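Local coordinates for glycosyl hydrolase family 2, TIM barrel domain protein (Faecalibacterium prausnitzii A2-165, PDB 6ED2), which probably hydrolyses beta-glucuronides as a family 2 beta-glucuronidase of a human gut bacterium, at residues D324-G329 with F602-Q607; F582-T587 with G596-I601. All blocks are in the same frame, centred on the assembly; numbering follows the deposited sequence.

Both interactions lie in the TIM barrel domain, on loops that leave the C-terminal ends of strands 312-320 and 574-580, which pair in parallel where the barrel closes. Along the chain the segments run 324-329, 582-587, 596-601 and 602-607, so interaction 2 is nested inside the loop that interaction 1 closes, and 602-607 directly continues 596-601. Their centres are about 9 Å apart, and they touch: D324 OD1 lies 3.0 Å from Q586 N and F602 N lies 2.9 Å from F582 O, both probable hydrogen bonds. Interaction 2 thus folds the loop after the last barrel strand onto itself, and interaction 1 ties that loop to the one after the first.

Interaction 1: residues D324-G329 with F602-Q607; sequences DADIRG and FTRQRQ
The R604 guanidinium presents its edge to D324 and one face to A325 O. At that edge the carboxylate of D324 is gripped side-on by two nitrogens, its plane turned 35° from the guanidinium. R604 NE reaches D324 OD2 at 2.8 Å in a nearly straight bond that lies in the guanidinium plane. R604 NH2 donates to D324 OD1 at 2.9 Å, approaching from above the carboxylate plane. A325 O sits over the face, 3.2 Å from R604 NH2, but the poor angle rules out a hydrogen bond.

The remaining nitrogen, R604 NH1, makes a weak 3.1 Å bond to D326 OD1, whose carboxylate stands almost perpendicular to the guanidinium, so one arginine joins two aspartates in a salt-bridge network. R604 reaches this far because its CG lies anti to the backbone N (chi1 -162°) and the chain runs extended to NE. D326 is shared: its OD2 takes Q605 NE2 at 2.8 Å through the syn lone pair.

This network joins two beta-alpha loops of the TIM barrel, those following strands 312-320 and 574-580, the latter making a type I turn from T603 to R606. With a lysine in place of R604, a single ammonium would probably be unable to meet all three carboxylate oxygens, leaving part of the D324 pair or D326 OD1 without its mate and the D324 carboxylate less firmly held in rotation.

From the same turn the R606 guanidinium folds back, its chain bent at chi2, and R606 NH2 donates to D324 O at 3.0 Å, the oxygen lying 21° out of the guanidinium plane. R606 NH1 also donates to the backbone R604 O at 2.8 Å, pinning the guanidinium back onto its own turn. R606 NE pairs with D340 of helix 334-347, and one water bridges D326 N and R604 O.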
ATOM      1  N   ASP A 324      -7.443  19.595   9.044  1.00 23.26           N
ATOM      2  CA  ASP A 324      -6.886  19.053   7.814  1.00 25.91           C
ATOM      3  C   ASP A 324      -7.653  17.784   7.470  1.00 26.42           C
ATOM      4  O   ASP A 324      -7.893  16.954   8.353  1.00 26.18           O
ATOM      5  CB  ASP A 324      -5.381  18.762   7.995  1.00 21.75           C
ATOM      6  CG  ASP A 324      -4.790  17.949   6.848  1.00 27.25           C
ATOM      7  OD1 ASP A 324      -4.079  18.541   6.009  1.00 23.53           O
ATOM      8  OD2 ASP A 324      -5.017  16.712   6.798  1.00 28.12           O
ATOM      9  N   ALA A 325      -8.038  17.644   6.203  1.00 23.44           N
ATOM     10  CA  ALA A 325      -8.679  16.425   5.718  1.00 29.26           C
ATOM     11  C   ALA A 325      -8.523  16.386   4.205  1.00 27.01           C
ATOM     12  O   ALA A 325      -8.137  17.378   3.579  1.00 25.35           O
ATOM     13  CB  ALA A 325     -10.161  16.350   6.131  1.00 20.16           C
ATOM     14  N   ASP A 326      -8.828  15.223   3.620  1.00 27.46           N
ATOM     15  CA  ASP A 326      -8.792  15.089   2.160  1.00 27.38           C
ATOM     16  C   ASP A 326      -9.725  16.091   1.487  1.00 23.91           C
ATOM     17  O   ASP A 326     -10.782  16.440   2.020  1.00 22.50           O
ATOM     18  CB  ASP A 326      -9.177  13.670   1.733  1.00 27.80           C
ATOM     19  CG  ASP A 326      -8.065  12.647   2.005  1.00 31.57           C
ATOM     20  OD1 ASP A 326      -6.869  13.017   1.955  1.00 30.26           O
ATOM     21  OD2 ASP A 326      -8.393  11.464   2.257  1.00 33.89           O
ATOM     22  N   ILE A 327      -9.285  16.598   0.335  1.00 23.75           N
ATOM     23  CA  ILE A 327     -10.105  17.419  -0.553  1.00 26.87           C
ATOM     24  C   ILE A 327     -10.321  18.840  -0.030  1.00 22.27           C
ATOM     25  O   ILE A 327     -10.052  19.814  -0.745  1.00 26.16           O
ATOM     26  CB  ILE A 327     -11.453  16.724  -0.845  1.00 27.64           C
ATOM     27  CG1 ILE A 327     -11.197  15.353  -1.496  1.00 26.66           C
ATOM     28  CG2 ILE A 327     -12.321  17.614  -1.715  1.00 23.92           C
ATOM     29  CD1 ILE A 327     -12.447  14.629  -1.969  1.00 30.07           C
ATOM     30  N   ARG A 328     -10.811  18.984   1.198  1.00 24.30           N
ATOM     31  CA  ARG A 328     -11.290  20.283   1.681  1.00 25.59           C
ATOM     32  C   ARG A 328     -10.219  21.143   2.365  1.00 25.62           C
ATOM     33  O   ARG A 328     -10.531  22.261   2.799  1.00 25.62           O
ATOM     34  CB  ARG A 328     -12.458  20.087   2.658  1.00 25.16           C
ATOM     35  CG  ARG A 328     -12.027  19.785   4.100  1.00 24.81           C
ATOM     36  CD  ARG A 328     -13.174  19.134   4.909  1.00 26.39           C
ATOM     37  NE  ARG A 328     -13.628  17.922   4.242  1.00 27.86           N
ATOM     38  CZ  ARG A 328     -14.737  17.837   3.512  1.00 30.14           C
ATOM     39  NH1 ARG A 328     -15.549  18.890   3.382  1.00 23.40           N
ATOM     40  NH2 ARG A 328     -15.041  16.688   2.923  1.00 30.30           N
ATOM     41  N   GLY A 329      -8.987  20.666   2.484  1.00 24.58           N
ATOM     42  CA  GLY A 329      -7.971  21.452   3.183  1.00 24.25           C
ATOM     43  C   GLY A 329      -8.334  21.648   4.637  1.00 22.14           C
ATOM     44  O   GLY A 329      -8.544  20.680   5.371  1.00 25.04           O
ATOM     45  N   PHE A 602      -3.601   8.111  13.383  1.00 26.14           N
ATOM     46  CA  PHE A 602      -4.577   7.641  12.412  1.00 25.47           C
ATOM     47  C   PHE A 602      -4.175   8.126  11.030  1.00 28.79           C
ATOM     48  O   PHE A 602      -3.432   9.108  10.893  1.00 24.21           O
ATOM     49  CB  PHE A 602      -5.984   8.137  12.756  1.00 21.79           C
ATOM     50  CG  PHE A 602      -6.428   7.744  14.137  1.00 26.06           C
ATOM     51  CD1 PHE A 602      -7.138   6.562  14.341  1.00 26.60           C
ATOM     52  CD2 PHE A 602      -6.117   8.540  15.231  1.00 24.70           C
ATOM     53  CE1 PHE A 602      -7.535   6.180  15.596  1.00 25.77           C
ATOM     54  CE2 PHE A 602      -6.507   8.170  16.509  1.00 27.58           C
ATOM     55  CZ  PHE A 602      -7.214   6.983  16.698  1.00 27.78           C
ATOM     56  N   THR A 603      -4.658   7.415  10.002  1.00 22.49           N
ATOM     57  CA  THR A 603      -4.488   7.901   8.641  1.00 21.48           C
ATOM     58  C   THR A 603      -5.316   9.174   8.439  1.00 22.78           C
ATOM     59  O   THR A 603      -6.192   9.513   9.236  1.00 20.56           O
ATOM     60  CB  THR A 603      -4.938   6.851   7.622  1.00 26.10           C
ATOM     61  OG1 THR A 603      -6.355   6.671   7.751  1.00 23.11           O
ATOM     62  CG2 THR A 603      -4.224   5.507   7.832  1.00 22.19           C
ATOM     63  N   ARG A 604      -5.054   9.862   7.332  1.00 22.31           N
ATOM     64  CA  ARG A 604      -5.822  11.053   7.006  1.00 24.12           C
ATOM     65  C   ARG A 604      -7.294  10.724   6.747  1.00 30.78           C
ATOM     66  O   ARG A 604      -8.160  11.593   6.903  1.00 28.23           O
ATOM     67  CB  ARG A 604      -5.193  11.742   5.790  1.00 22.36           C
ATOM     68  CG  ARG A 604      -5.623  13.186   5.616  1.00 24.58           C
ATOM     69  CD  ARG A 604      -5.059  13.775   4.347  1.00 25.38           C
ATOM     70  NE  ARG A 604      -5.020  15.234   4.388  1.00 26.20           N
ATOM     71  CZ  ARG A 604      -4.985  16.011   3.313  1.00 25.78           C
ATOM     72  NH1 ARG A 604      -5.025  15.463   2.102  1.00 26.65           N
ATOM     73  NH2 ARG A 604      -4.901  17.331   3.448  1.00 22.94           N
ATOM     74  N   GLN A 605      -7.587   9.490   6.326  1.00 23.28           N
ATOM     75  CA  GLN A 605      -8.941   8.986   6.134  1.00 25.84           C
ATOM     76  C   GLN A 605      -9.557   8.486   7.434  1.00 28.30           C
ATOM     77  O   GLN A 605     -10.641   7.887   7.415  1.00 25.43           O
ATOM     78  CB  GLN A 605      -8.931   7.862   5.089  1.00 24.42           C
ATOM     79  CG  GLN A 605      -8.436   8.328   3.715  1.00 29.26           C
ATOM     80  CD  GLN A 605      -6.917   8.551   3.640  1.00 28.08           C
ATOM     81  OE1 GLN A 605      -6.145   7.829   4.269  1.00 28.83           O
ATOM     82  NE2 GLN A 605      -6.492   9.563   2.869  1.00 23.11           N
ATOM     83  N   ARG A 606      -8.850   8.677   8.548  1.00 23.30           N
ATOM     84  CA  ARG A 606      -9.396   8.483   9.885  1.00 23.20           C
ATOM     85  C   ARG A 606      -9.547   7.007  10.226  1.00 26.33           C
ATOM     86  O   ARG A 606     -10.532   6.594  10.842  1.00 26.59           O
ATOM     87  CB  ARG A 606     -10.720   9.216  10.060  1.00 22.71           C
ATOM     88  CG  ARG A 606     -10.558  10.605  10.626  1.00 32.06           C
ATOM     89  CD  ARG A 606      -9.588  11.472   9.834  1.00 27.38           C
ATOM     90  NE  ARG A 606      -9.579  12.830  10.363  1.00 28.64           N
ATOM     91  CZ  ARG A 606      -8.827  13.825   9.898  1.00 29.40           C
ATOM     92  NH1 ARG A 606      -8.009  13.634   8.871  1.00 22.02           N
ATOM     93  NH2 ARG A 606      -8.902  15.025  10.467  1.00 32.28           N
ATOM     94  N   GLN A 607      -8.553   6.209   9.841  1.00 23.31           N
ATOM     95  CA  GLN A 607      -8.485   4.839  10.310  1.00 28.84           C
ATOM     96  C   GLN A 607      -7.213   4.639  11.127  1.00 26.08           C
ATOM     97  O   GLN A 607      -6.216   5.322  10.897  1.00 30.19           O
ATOM     98  CB  GLN A 607      -8.516   3.840   9.142  1.00 26.71           C
ATOM     99  CG  GLN A 607      -9.724   3.976   8.263  1.00 22.91           C
ATOM    100  CD  GLN A 607     -11.035   3.660   8.988  1.00 29.00           C
ATOM    101  OE1 GLN A 607     -11.045   3.044  10.065  1.00 26.39           O
ATOM    102  NE2 GLN A 607     -12.154   4.082   8.387  1.00 25.32           N
TER
HETATM  103  O   HOH W   1      -5.377  15.045   8.903  1.00 24.64           O
HETATM  104  O   HOH W   2      -9.754  13.140   4.965  1.00 32.13           O

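Interaction 2: residues F582-T587 with G596-I601; sequences FADFQT and GNKKGI. With FMT (formic acid), chain G.
A single antiparallel bridge, F585 with N597 as a hydrogen-bonded pair, fastens together the two arms of the loop that follows barrel strand 574-580. N597 N donates to F585 O at 2.7 Å, nearly in line with the C=O, whereas the return bond from F585 N to N597 O is longer at 3.3 Å.

On the side-chain level the same two residues stack. N597 CB lies over one face of the F585 ring, 3.6 Å from its centroid, as a CH-pi contact, and the amide plane is only 18° from the ring plane. With chi1 at 62°, the F585 ring is tucked over its own backbone, flanked by N and C, which lays it alongside N597.

Beyond the bridge the 596-601 arm tightens into an Asx turn, in which N597 OD1 accepts from K599 N at 2.9 Å. N597 ND2 points instead to a formic acid, probably from the crystallisation liquor, whose O1 it meets at 3.0 Å. K599 NZ reaches that same FMT O1 at 2.8 Å and is also paired with D539.

Toward the barrel strand the arms close up further, with A583 CA and G600 CA just 3.7 Å apart; a beta carbon on G600 would collide with D584 N. D584 OD1 receives G600 N at 2.9 Å and is also held by a salt bridge from K609, while the aliphatic CD of K598 rests against the D584 carboxylate.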
ATOM      1  N   PHE A 582      -2.499  13.606  15.647  1.00 26.58           N
ATOM      2  CA  PHE A 582      -3.703  12.778  15.556  1.00 25.44           C
ATOM      3  C   PHE A 582      -3.791  12.036  14.215  1.00 25.52           C
ATOM      4  O   PHE A 582      -4.083  10.838  14.172  1.00 25.02           O
ATOM      5  CB  PHE A 582      -4.947  13.651  15.774  1.00 25.86           C
ATOM      6  CG  PHE A 582      -6.259  12.928  15.529  1.00 26.15           C
ATOM      7  CD1 PHE A 582      -6.778  12.068  16.484  1.00 26.68           C
ATOM      8  CD2 PHE A 582      -6.962  13.118  14.354  1.00 27.60           C
ATOM      9  CE1 PHE A 582      -7.961  11.397  16.269  1.00 29.45           C
ATOM     10  CE2 PHE A 582      -8.170  12.459  14.127  1.00 25.46           C
ATOM     11  CZ  PHE A 582      -8.669  11.599  15.086  1.00 30.48           C
ATOM     12  N   ALA A 583      -3.532  12.722  13.104  1.00 24.68           N
ATOM     13  CA  ALA A 583      -3.713  12.093  11.802  1.00 27.38           C
ATOM     14  C   ALA A 583      -2.708  12.652  10.801  1.00 24.92           C
ATOM     15  O   ALA A 583      -2.271  13.798  10.918  1.00 26.89           O
ATOM     16  CB  ALA A 583      -5.157  12.295  11.297  1.00 21.83           C
ATOM     17  N   ASP A 584      -2.349  11.829   9.810  1.00 25.59           N
ATOM     18  CA  ASP A 584      -1.547  12.305   8.689  1.00 24.30           C
ATOM     19  C   ASP A 584      -2.182  13.558   8.099  1.00 27.25           C
ATOM     20  O   ASP A 584      -3.407  13.645   7.974  1.00 24.00           O
ATOM     21  CB  ASP A 584      -1.427  11.233   7.591  1.00 25.38           C
ATOM     22  CG  ASP A 584      -0.832   9.894   8.094  1.00 28.56           C
ATOM     23  OD1 ASP A 584      -0.031   9.874   9.065  1.00 25.83           O
ATOM     24  OD2 ASP A 584      -1.170   8.851   7.479  1.00 28.80           O
ATOM     25  N   PHE A 585      -1.345  14.536   7.744  1.00 25.54           N
ATOM     26  CA  PHE A 585      -1.837  15.828   7.288  1.00 25.87           C
ATOM     27  C   PHE A 585      -0.892  16.356   6.226  1.00 28.59           C
ATOM     28  O   PHE A 585       0.238  15.876   6.078  1.00 27.15           O
ATOM     29  CB  PHE A 585      -1.976  16.836   8.450  1.00 26.42           C
ATOM     30  CG  PHE A 585      -0.664  17.170   9.149  1.00 25.77           C
ATOM     31  CD1 PHE A 585       0.110  18.242   8.730  1.00 26.46           C
ATOM     32  CD2 PHE A 585      -0.221  16.419  10.230  1.00 24.92           C
ATOM     33  CE1 PHE A 585       1.313  18.547   9.364  1.00 26.32           C
ATOM     34  CE2 PHE A 585       0.983  16.723  10.880  1.00 26.60           C
ATOM     35  CZ  PHE A 585       1.747  17.794  10.449  1.00 21.77           C
ATOM     36  N   GLN A 586      -1.362  17.372   5.501  1.00 25.37           N
ATOM     37  CA  GLN A 586      -0.645  17.890   4.346  1.00 25.96           C
ATOM     38  C   GLN A 586       0.388  18.943   4.748  1.00 28.71           C
ATOM     39  O   GLN A 586       0.113  19.834   5.562  1.00 26.03           O
ATOM     40  CB  GLN A 586      -1.612  18.502   3.333  1.00 22.81           C
ATOM     41  CG  GLN A 586      -1.000  18.623   1.954  1.00 24.63           C
ATOM     42  CD  GLN A 586      -0.618  17.259   1.424  1.00 36.27           C
ATOM     43  OE1 GLN A 586      -1.422  16.327   1.473  1.00 35.77           O
ATOM     44  NE2 GLN A 586       0.624  17.113   0.962  1.00 32.16           N
ATOM     45  N   THR A 587       1.557  18.849   4.137  1.00 24.63           N
ATOM     46  CA  THR A 587       2.658  19.801   4.249  1.00 31.07           C
ATOM     47  C   THR A 587       3.004  20.288   2.851  1.00 30.08           C
ATOM     48  O   THR A 587       2.479  19.793   1.855  1.00 32.04           O
ATOM     49  CB  THR A 587       3.890  19.154   4.892  1.00 32.80           C
ATOM     50  OG1 THR A 587       4.435  18.187   3.978  1.00 31.73           O
ATOM     51  CG2 THR A 587       3.516  18.457   6.208  1.00 27.91           C
ATOM     52  N   GLY A 596       2.930  14.783   2.346  1.00 32.80           N
ATOM     53  CA  GLY A 596       2.577  15.344   3.630  1.00 32.93           C
ATOM     54  C   GLY A 596       3.282  14.633   4.770  1.00 35.75           C
ATOM     55  O   GLY A 596       4.244  13.873   4.595  1.00 33.51           O
ATOM     56  N   ASN A 597       2.772  14.895   5.968  1.00 31.51           N
ATOM     57  CA  ASN A 597       3.375  14.432   7.207  1.00 29.61           C
ATOM     58  C   ASN A 597       2.745  13.102   7.580  1.00 28.53           C
ATOM     59  O   ASN A 597       1.519  12.978   7.559  1.00 27.88           O
ATOM     60  CB  ASN A 597       3.146  15.470   8.311  1.00 29.05           C
ATOM     61  CG  ASN A 597       3.884  15.142   9.611  1.00 31.11           C
ATOM     62  OD1 ASN A 597       3.665  14.092  10.221  1.00 33.62           O
ATOM     63  ND2 ASN A 597       4.733  16.064  10.057  1.00 29.42           N
ATOM     64  N   LYS A 598       3.575  12.119   7.932  1.00 26.10           N
ATOM     65  CA  LYS A 598       3.099  10.757   8.157  1.00 27.60           C
ATOM     66  C   LYS A 598       3.308  10.309   9.602  1.00 28.24           C
ATOM     67  O   LYS A 598       3.470   9.117   9.879  1.00 24.56           O
ATOM     68  CB  LYS A 598       3.768   9.791   7.182  1.00 25.87           C
ATOM     69  CG  LYS A 598       3.243   9.945   5.751  1.00 29.72           C
ATOM     70  CD  LYS A 598       1.742   9.647   5.704  1.00 30.90           C
ATOM     71  CE  LYS A 598       1.229   9.383   4.285  1.00 27.91           C
ATOM     72  NZ  LYS A 598       1.118  10.620   3.461  1.00 28.35           N
ATOM     73  N   LYS A 599       3.299  11.251  10.539  1.00 24.27           N
ATOM     74  CA  LYS A 599       3.362  10.919  11.953  1.00 28.78           C
ATOM     75  C   LYS A 599       1.973  10.682  12.554  1.00 28.78           C
ATOM     76  O   LYS A 599       1.850  10.547  13.776  1.00 24.81           O
ATOM     77  CB  LYS A 599       4.111  12.023  12.711  1.00 30.50           C
ATOM     78  CG  LYS A 599       5.553  12.267  12.203  1.00 26.39           C
ATOM     79  CD  LYS A 599       6.420  12.934  13.293  1.00 29.96           C
ATOM     80  CE  LYS A 599       7.889  13.143  12.863  1.00 31.84           C
ATOM     81  NZ  LYS A 599       8.094  14.040  11.678  1.00 28.09           N
ATOM     82  N   GLY A 600       0.936  10.610  11.720  1.00 26.10           N
ATOM     83  CA  GLY A 600      -0.402  10.401  12.244  1.00 26.35           C
ATOM     84  C   GLY A 600      -0.489   9.128  13.072  1.00 27.01           C
ATOM     85  O   GLY A 600       0.127   8.108  12.753  1.00 25.01           O
ATOM     86  N   ILE A 601      -1.236   9.208  14.172  1.00 25.48           N
ATOM     87  CA  ILE A 601      -1.652   7.995  14.863  1.00 24.80           C
ATOM     88  C   ILE A 601      -2.788   7.318  14.085  1.00 29.08           C
ATOM     89  O   ILE A 601      -2.926   6.082  14.112  1.00 26.58           O
ATOM     90  CB  ILE A 601      -2.054   8.341  16.308  1.00 28.09           C
ATOM     91  CG1 ILE A 601      -0.862   8.964  17.055  1.00 29.27           C
ATOM     92  CG2 ILE A 601      -2.556   7.098  17.058  1.00 20.35           C
ATOM     93  CD1 ILE A 601       0.444   8.136  16.942  1.00 22.36           C
TER
HETATM   94  C   FMT G 706       7.364  17.039  12.695  1.00 41.77           C
HETATM   95  O1  FMT G 706       6.480  16.212  12.475  1.00 37.47           O
HETATM   96  O2  FMT G 706       7.738  17.856  11.852  1.00 56.23           O